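Cell wall surface anchor family protein (Streptococcus agalactiae serogroup V, PDB 3TW0) is the adhesive tip pilin of a surface pilus, whose von Willebrand factor A-type domain binds magnesium and probably mediates attachment to host tissue. Local coordinates at residues I182-Y187 against N194-F199; I320-I325 against S344-T349. The protein carries 2 engineered substitutions. All coordinates share one frame; numbering follows the deposited sequence.

Contact 1: I182-Y187 against N194-F199; sequences INFNPY and NQFNSF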
# COMPACT_ATOMS: atom_id res chain seq x y z
N ILE A 182 -11.75 -6.84 -1.01
CA ILE A 182 -12.26 -8.20 -1.15
C ILE A 182 -13.70 -8.12 -1.67
O ILE A 182 -14.51 -7.35 -1.14
CB ILE A 182 -12.17 -8.95 0.18
CG1 ILE A 182 -10.71 -9.15 0.58
CG2 ILE A 182 -12.90 -10.32 0.09
CD1 ILE A 182 -10.45 -9.57 2.07
N ASN A 183 -14.01 -8.87 -2.73
CA ASN A 183 -15.33 -8.73 -3.38
C ASN A 183 -16.48 -9.46 -2.70
O ASN A 183 -17.08 -10.35 -3.28
CB ASN A 183 -15.25 -9.15 -4.87
CG ASN A 183 -16.40 -8.57 -5.71
OD1 ASN A 183 -17.15 -7.68 -5.28
ND2 ASN A 183 -16.53 -9.07 -6.93
N PHE A 184 -16.80 -9.04 -1.48
CA PHE A 184 -18.00 -9.51 -0.81
C PHE A 184 -19.30 -9.17 -1.57
O PHE A 184 -19.41 -8.13 -2.28
CB PHE A 184 -18.09 -8.94 0.60
CG PHE A 184 -17.02 -9.43 1.54
CD1 PHE A 184 -17.11 -10.69 2.12
CD2 PHE A 184 -15.92 -8.62 1.84
CE1 PHE A 184 -16.11 -11.16 3.01
CE2 PHE A 184 -14.94 -9.07 2.73
CZ PHE A 184 -15.04 -10.36 3.31
N ASN A 185 -20.30 -10.03 -1.42
CA ASN A 185 -21.55 -9.85 -2.14
C ASN A 185 -22.66 -9.48 -1.16
O ASN A 185 -23.09 -10.31 -0.36
CB ASN A 185 -21.88 -11.09 -2.96
CG ASN A 185 -23.14 -10.92 -3.80
OD1 ASN A 185 -23.95 -10.01 -3.55
ND2 ASN A 185 -23.32 -11.79 -4.79
N PRO A 186 -23.10 -8.20 -1.18
CA PRO A 186 -24.02 -7.74 -0.17
C PRO A 186 -25.45 -8.18 -0.46
O PRO A 186 -26.34 -7.95 0.35
CB PRO A 186 -23.91 -6.22 -0.28
CG PRO A 186 -23.59 -5.95 -1.64
CD PRO A 186 -22.74 -7.12 -2.12
N TYR A 187 -25.66 -8.83 -1.61
CA TYR A 187 -27.01 -9.01 -2.12
C TYR A 187 -27.48 -10.44 -2.02
O TYR A 187 -28.53 -10.77 -2.52
CB TYR A 187 -27.08 -8.50 -3.56
CG TYR A 187 -26.84 -7.00 -3.64
CD1 TYR A 187 -27.35 -6.15 -2.65
CD2 TYR A 187 -26.11 -6.43 -4.69
CE1 TYR A 187 -27.14 -4.76 -2.70
CE2 TYR A 187 -25.90 -5.06 -4.76
CZ TYR A 187 -26.43 -4.23 -3.76
OH TYR A 187 -26.23 -2.87 -3.80
N ASN A 194 -19.16 -16.88 5.81
CA ASN A 194 -19.22 -17.98 4.86
C ASN A 194 -18.75 -17.56 3.46
O ASN A 194 -18.18 -18.37 2.74
CB ASN A 194 -20.62 -18.61 4.82
CG ASN A 194 -20.95 -19.41 6.09
OD1 ASN A 194 -20.05 -19.94 6.74
ND2 ASN A 194 -22.24 -19.50 6.43
N GLN A 195 -18.97 -16.30 3.08
CA GLN A 195 -18.47 -15.82 1.78
C GLN A 195 -16.95 -15.81 1.79
O GLN A 195 -16.31 -16.28 0.87
CB GLN A 195 -19.01 -14.41 1.45
CG GLN A 195 -20.50 -14.36 1.13
CD GLN A 195 -20.88 -13.03 0.51
OE1 GLN A 195 -20.13 -12.48 -0.31
NE2 GLN A 195 -22.01 -12.50 0.93
N PHE A 196 -16.38 -15.34 2.88
CA PHE A 196 -14.91 -15.23 3.03
C PHE A 196 -14.29 -16.62 2.97
O PHE A 196 -13.39 -16.90 2.15
CB PHE A 196 -14.61 -14.56 4.38
CG PHE A 196 -13.14 -14.35 4.66
CD1 PHE A 196 -12.46 -13.26 4.11
CD2 PHE A 196 -12.45 -15.21 5.55
CE1 PHE A 196 -11.11 -13.05 4.41
CE2 PHE A 196 -11.13 -15.00 5.83
CZ PHE A 196 -10.44 -13.93 5.26
N ASN A 197 -14.82 -17.50 3.81
CA ASN A 197 -14.48 -18.94 3.78
C ASN A 197 -14.53 -19.58 2.40
O ASN A 197 -13.64 -20.37 2.08
CB ASN A 197 -15.36 -19.72 4.76
CG ASN A 197 -15.08 -19.35 6.20
OD1 ASN A 197 -14.10 -18.66 6.48
ND2 ASN A 197 -15.92 -19.84 7.12
N SER A 198 -15.54 -19.25 1.57
CA SER A 198 -15.56 -19.78 0.19
C SER A 198 -14.43 -19.22 -0.67
O SER A 198 -13.94 -19.92 -1.58
CB SER A 198 -16.90 -19.57 -0.52
OG SER A 198 -17.96 -20.08 0.28
N PHE A 199 -14.02 -17.97 -0.43
CA PHE A 199 -12.85 -17.43 -1.15
C PHE A 199 -11.60 -18.24 -0.76
O PHE A 199 -10.83 -18.64 -1.61
CB PHE A 199 -12.61 -15.93 -0.85
CG PHE A 199 -13.80 -15.02 -1.16
CD1 PHE A 199 -14.63 -15.25 -2.27
CD2 PHE A 199 -14.05 -13.90 -0.35
CE1 PHE A 199 -15.72 -14.41 -2.54
CE2 PHE A 199 -15.13 -13.07 -0.61
CZ PHE A 199 -15.98 -13.34 -1.73
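Q195, on helix 192-201, grips the backbone of N185 in the long loop after strand 165-172, while three phenylalanines and I182 close an apolar cluster beside this polar clasp; the contact ties a loop to the helix that follows it. The carboxamide of Q195 meets N185 twice. Its OE1 takes the N-H of N185 on a lone pair, in the carbonyl plane, at 2.7 Å, and its NE2 gives a nearly straight bond (164°) to N185 O at 2.8 Å. N185 O lies close to the amide plane of Q195, and the two bonds together fix the rotation of the carboxamide. Glutamine suits the place because its chain, extended beyond CG (chi2 -167°), carries a donor and an acceptor side by side to the loop; NE2 also bonds to T190 O. The N185 side chain shapes its own loop, OD1 accepting from Y187 N.

Next to the clasp, the F184 ring takes F199 CE2 over the same face that I182 CG2 covers, the former 4.1 Å from F184 CD1. F196 CB comes to the edge of that ring, 4.0 Å from CE1 of F184. The rings of F184 and F199 are inclined at 59°, neither stacked nor T-shaped. I182 CG2 lies beside F199 CE2 on that face, 3.6 Å from it, and the branched isoleucine thus reaches both rings with one methyl. Q195 O, one turn back on the same helix, lies over the centre of one face of the F199 ring. L307 of helix 302-312 borders both I182 and F196. With an inverse gamma turn centred on N183 and an Asx turn begun by N185, this is a non-regular loop clasped by a side chain, the glutamine amide pairing with both the N-H and the C=O of one residue.

Contact 2: I320-I325 against S344-T349; sequences IFTVGI and SISSKT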
# COMPACT_ATOMS: atom_id res chain seq x y z
N ILE A 320 10.65 -14.93 -1.43
CA ILE A 320 10.38 -13.54 -1.12
C ILE A 320 11.06 -13.19 0.19
O ILE A 320 10.77 -13.78 1.24
CB ILE A 320 8.86 -13.19 -1.09
CG1 ILE A 320 8.15 -13.64 -2.40
CG2 ILE A 320 8.68 -11.68 -0.87
CD1 ILE A 320 7.43 -14.99 -2.31
N PHE A 321 11.99 -12.24 0.10
CA PHE A 321 12.71 -11.74 1.26
C PHE A 321 12.26 -10.32 1.57
O PHE A 321 12.21 -9.48 0.66
CB PHE A 321 14.24 -11.75 1.02
CG PHE A 321 14.82 -13.10 0.69
CD1 PHE A 321 14.06 -14.26 0.76
CD2 PHE A 321 16.16 -13.21 0.32
CE1 PHE A 321 14.62 -15.52 0.46
CE2 PHE A 321 16.72 -14.46 0.03
CZ PHE A 321 15.95 -15.62 0.10
N THR A 322 11.97 -10.06 2.84
CA THR A 322 11.56 -8.74 3.28
C THR A 322 12.57 -8.11 4.26
O THR A 322 12.95 -8.72 5.27
CB THR A 322 10.16 -8.76 3.90
OG1 THR A 322 9.30 -9.55 3.08
CG2 THR A 322 9.54 -7.37 3.97
N VAL A 323 12.97 -6.88 3.98
CA VAL A 323 13.93 -6.16 4.82
C VAL A 323 13.26 -4.95 5.47
O VAL A 323 12.81 -4.03 4.79
CB VAL A 323 15.21 -5.79 4.05
CG1 VAL A 323 16.02 -4.70 4.77
CG2 VAL A 323 16.04 -7.05 3.89
N GLY A 324 13.19 -5.00 6.80
CA GLY A 324 12.55 -3.97 7.60
C GLY A 324 13.42 -2.77 7.92
O GLY A 324 14.53 -2.90 8.42
N ILE A 325 12.92 -1.59 7.66
CA ILE A 325 13.72 -0.41 7.93
C ILE A 325 13.07 0.50 8.96
O ILE A 325 11.96 0.98 8.75
CB ILE A 325 14.03 0.37 6.63
CG1 ILE A 325 14.79 -0.53 5.65
CG2 ILE A 325 14.80 1.68 6.95
CD1 ILE A 325 15.93 0.12 5.00
N SER A 344 4.61 -12.25 7.40
CA SER A 344 3.44 -12.81 6.68
C SER A 344 3.58 -12.80 5.16
O SER A 344 3.02 -13.67 4.48
CB SER A 344 2.13 -12.12 7.09
OG SER A 344 1.89 -10.93 6.31
N ILE A 345 4.32 -11.82 4.62
CA ILE A 345 4.51 -11.69 3.16
C ILE A 345 5.96 -11.96 2.71
O ILE A 345 6.47 -11.35 1.75
CB ILE A 345 3.98 -10.33 2.64
CG1 ILE A 345 4.82 -9.15 3.17
CG2 ILE A 345 2.44 -10.22 2.97
CD1 ILE A 345 4.57 -7.76 2.41
N SER A 346 6.63 -12.85 3.44
CA SER A 346 7.94 -13.37 3.09
C SER A 346 7.80 -14.87 2.95
O SER A 346 6.84 -15.46 3.46
CB SER A 346 8.94 -13.06 4.20
OG SER A 346 9.01 -11.67 4.48
N SER A 347 8.74 -15.49 2.23
CA SER A 347 8.75 -16.94 2.04
C SER A 347 8.63 -17.72 3.34
O SER A 347 7.80 -18.61 3.45
CB SER A 347 10.02 -17.37 1.29
OG SER A 347 9.96 -16.95 -0.04
N LYS A 348 9.46 -17.41 4.32
CA LYS A 348 9.28 -17.96 5.67
C LYS A 348 9.69 -16.95 6.73
O LYS A 348 10.24 -15.88 6.40
CB LYS A 348 10.03 -19.29 5.87
CG LYS A 348 11.31 -19.48 5.06
CD LYS A 348 11.09 -20.48 3.91
CE LYS A 348 12.17 -20.40 2.81
NZ LYS A 348 13.60 -20.16 3.31
N THR A 349 9.44 -17.31 7.99
CA THR A 349 9.71 -16.47 9.14
C THR A 349 11.10 -15.81 9.10
O THR A 349 11.22 -14.60 9.32
CB THR A 349 9.46 -17.26 10.48
OG1 THR A 349 8.08 -17.15 10.82
CG2 THR A 349 10.29 -16.72 11.65
O HOH W 1 7.56 -8.93 0.97
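The flat group here is the carbonyl of I320: S347 N lies in its plane, on a lone pair, and S346 CA stands off that plane to one side, 3.4 Å from I320 O. The contact belongs to a beta-alpha-beta unit of the vWA fold: strand 319-324 of the parallel sheet is followed by helix 335-344, and the chain leaving that helix passes along the strand before joining the sheet beside it as strand 352-354. The bond from S347 N to I320 O is 2.8 Å long and almost straight, at 172°. This backbone grip brings S347 alongside the strand, where a short hydroxyl side chain fits: set beside its own backbone N (chi1 -71°), OG probably adds a second grip by accepting from I320 N, although the 2.5 Å between them is so short that the exact length is doubtful.

One step inward, the strand and loop meet hydroxyl to hydroxyl, T322 OG1 and S346 OG being 2.6 Å apart. S346 OG is also bonded to M342 O in the last turns of the helix, so a small polar side chain joins helix end and strand in a buried place. I320 CG2 lies against I345 O, at 3.4 Å, while its side chain also packs on F309 of helix 302-312; an apolar branched residue suits this buried strand position. I345 O receives a hydrogen bond from a water, 2.8 Å away, and the same water lies 2.8 Å from T322 OG1.

Along the chain contact 1 closes before contact 2 opens, and the two do not touch: their centres are 28 Å apart and their nearest atoms about 13 Å. Residues 320-325 and 344-349 belong to the parallel sheet of the vWA fold and its last crossover, whereas 182-187 and 194-199 lie in the excursion between neighbouring sheet strands 165-172 and 319-324. Helix 302-312 touches both, contact 1 through L307 and contact 2 through F309. Contact 1 lies within the excursion, away from the metal site, and joins its loop to helix 192-201, while contact 2 is nearer the sheet and the magnesium-binding residues D18 and T143, the side chain of I345 about 12 Å from the bound magnesium ion.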